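Long-range contact in apicoplast TIC22, putative (Plasmodium falciparum 3D7, PDB 4E6Z), which acts as an essential chaperone required for protein import into the apicoplast, probably in association with the TIC translocon: residues A[192-198]-A[237-243]. Residues are numbered along the deposited sequence.
Sequences YPVFYAE and KIKVLNM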
# COMPACT_ATOMS: atom_id res chain seq x y z
N TYR A 192 7.06 -4.78 3.16
CA TYR A 192 6.18 -3.83 2.51
C TYR A 192 6.97 -2.97 1.54
O TYR A 192 7.37 -1.85 1.87
CB TYR A 192 5.47 -2.96 3.55
CG TYR A 192 4.65 -3.75 4.54
CD1 TYR A 192 3.34 -4.09 4.27
CD2 TYR A 192 5.20 -4.15 5.75
CE1 TYR A 192 2.58 -4.82 5.18
CE2 TYR A 192 4.46 -4.87 6.67
CZ TYR A 192 3.15 -5.20 6.38
OH TYR A 192 2.41 -5.92 7.28
N PRO A 193 7.19 -3.50 0.33
CA PRO A 193 8.06 -2.88 -0.67
C PRO A 193 7.60 -1.50 -1.16
O PRO A 193 6.42 -1.26 -1.41
CB PRO A 193 8.04 -3.89 -1.82
CG PRO A 193 6.77 -4.66 -1.63
CD PRO A 193 6.60 -4.76 -0.15
N VAL A 194 8.56 -0.59 -1.27
CA VAL A 194 8.39 0.63 -2.05
C VAL A 194 9.66 0.78 -2.88
O VAL A 194 10.73 0.32 -2.47
CB VAL A 194 8.14 1.87 -1.17
CG1 VAL A 194 6.71 1.87 -0.65
CG2 VAL A 194 9.13 1.92 -0.02
N PHE A 195 9.54 1.40 -4.05
CA PHE A 195 10.65 1.49 -4.99
C PHE A 195 11.15 2.93 -5.15
O PHE A 195 10.37 3.87 -5.10
CB PHE A 195 10.23 0.95 -6.36
CG PHE A 195 9.65 -0.44 -6.30
CD1 PHE A 195 10.45 -1.55 -6.50
CD2 PHE A 195 8.30 -0.63 -6.06
CE1 PHE A 195 9.92 -2.83 -6.44
CE2 PHE A 195 7.76 -1.90 -6.02
CZ PHE A 195 8.57 -3.00 -6.21
N TYR A 196 12.46 3.08 -5.35
CA TYR A 196 13.02 4.40 -5.65
C TYR A 196 14.25 4.31 -6.54
O TYR A 196 14.87 3.25 -6.66
CB TYR A 196 13.33 5.18 -4.37
CG TYR A 196 14.64 4.82 -3.71
CD1 TYR A 196 15.76 5.62 -3.89
CD2 TYR A 196 14.75 3.69 -2.92
CE1 TYR A 196 16.97 5.30 -3.30
CE2 TYR A 196 15.95 3.36 -2.32
CZ TYR A 196 17.06 4.17 -2.51
OH TYR A 196 18.26 3.84 -1.91
N ALA A 197 14.61 5.43 -7.16
CA ALA A 197 15.77 5.50 -8.04
C ALA A 197 16.81 6.47 -7.48
O ALA A 197 16.46 7.52 -6.94
CB ALA A 197 15.36 5.90 -9.44
N GLU A 198 18.08 6.10 -7.64
CA GLU A 198 19.20 6.86 -7.08
C GLU A 198 19.20 8.35 -7.44
O GLU A 198 19.31 9.21 -6.56
CB GLU A 198 20.52 6.24 -7.55
CG GLU A 198 20.74 4.82 -7.07
CD GLU A 198 21.21 4.75 -5.63
OE1 GLU A 198 20.52 5.29 -4.74
OE2 GLU A 198 22.29 4.15 -5.39
N LYS A 237 19.78 3.43 -10.75
CA LYS A 237 19.79 2.22 -9.95
C LYS A 237 18.49 2.12 -9.15
O LYS A 237 18.24 2.91 -8.24
CB LYS A 237 21.00 2.22 -9.02
CG LYS A 237 21.81 0.93 -9.02
CD LYS A 237 21.28 -0.07 -8.01
CE LYS A 237 22.18 -1.29 -7.94
NZ LYS A 237 21.77 -2.23 -6.87
N ILE A 238 17.66 1.15 -9.50
CA ILE A 238 16.40 0.93 -8.80
C ILE A 238 16.65 0.14 -7.52
O ILE A 238 17.28 -0.92 -7.54
CB ILE A 238 15.39 0.19 -9.69
CG1 ILE A 238 15.00 1.07 -10.88
CG2 ILE A 238 14.16 -0.23 -8.88
CD1 ILE A 238 14.08 0.38 -11.87
N LYS A 239 16.15 0.66 -6.40
CA LYS A 239 16.33 0.00 -5.12
C LYS A 239 15.00 -0.18 -4.39
O LYS A 239 14.05 0.57 -4.60
CB LYS A 239 17.32 0.77 -4.25
CG LYS A 239 18.71 0.84 -4.85
CD LYS A 239 19.71 1.51 -3.92
CE LYS A 239 21.11 1.45 -4.50
NZ LYS A 239 22.12 2.11 -3.64
N VAL A 240 14.94 -1.20 -3.53
CA VAL A 240 13.73 -1.51 -2.78
C VAL A 240 13.90 -1.18 -1.31
O VAL A 240 14.95 -1.44 -0.72
CB VAL A 240 13.34 -2.99 -2.94
CG1 VAL A 240 12.14 -3.34 -2.06
CG2 VAL A 240 13.04 -3.31 -4.39
N LEU A 241 12.87 -0.59 -0.71
CA LEU A 241 12.90 -0.29 0.71
C LEU A 241 11.67 -0.86 1.41
O LEU A 241 10.67 -1.18 0.77
CB LEU A 241 12.98 1.22 0.94
CG LEU A 241 14.26 1.91 0.46
CD1 LEU A 241 14.12 3.42 0.54
CD2 LEU A 241 15.45 1.44 1.28
N ASN A 242 11.77 -1.00 2.73
CA ASN A 242 10.65 -1.48 3.53
C ASN A 242 9.86 -0.30 4.08
O ASN A 242 10.33 0.42 4.95
CB ASN A 242 11.16 -2.36 4.66
CG ASN A 242 10.05 -2.83 5.59
OD1 ASN A 242 8.89 -2.90 5.19
ND2 ASN A 242 10.41 -3.14 6.83
N MSE A 243 8.65 -0.10 3.55
CA MSE A 243 7.82 1.05 3.92
C MSE A 243 7.76 1.25 5.43
O MSE A 243 7.76 2.38 5.91
CB MSE A 243 6.40 0.91 3.37
CG MSE A 243 5.51 2.08 3.74
SE MSE A 243 3.62 1.59 3.88
CE MSE A 243 3.78 0.18 5.22
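Start with the backbone: residues 193-197 and 238-242 run antiparallel, and Val194 and Tyr196 do most of the pairing. Val194 N donates to Leu241 O (3.0 Å) and Val194 O accepts from Leu241 N (2.9 Å); two residues on, Tyr196 N reaches Lys239 O at 3.1 Å and Tyr196 O takes Lys239 N at 2.9 Å. The ladder outlasts the strands, with Met243 N giving a short 2.7 Å bond to Tyr192 O at one end and Glu198 N meeting Lys237 O at 3.2 Å at the other. In between, Pro193, which has no N-H to offer, falls at a non-hydrogen-bonded position opposite Asn242, so its ring costs the ladder no bond; its CA points at Leu241 O instead, a 3.4 Å CA-H...O contact.

Two polar side chains join in. Asn242 OD1 accepts a weak bond from Tyr192 N (3.3 Å) and, as N-cap of helix 243-247, another weak one from Val244 N. Lys239 NZ pairs with Glu198 OE2 at 2.7 Å, a salt bridge on the same face as Tyr196, whose CE2 packs 3.4 Å from Leu241 CD1.

Strand 238-242 is an outermost strand of a four-stranded mixed sheet; strand 193-203 lies inside it, and Phe195 bonds through its backbone to Phe213 of strand 208-213 on its other side. Pro193, Phe195, Ala197 and Ile238 face helices 172-179 and 216-227, whereas Val194 and Leu241 meet Leu246 of helix 243-247, so helices pack against both faces of the sheet.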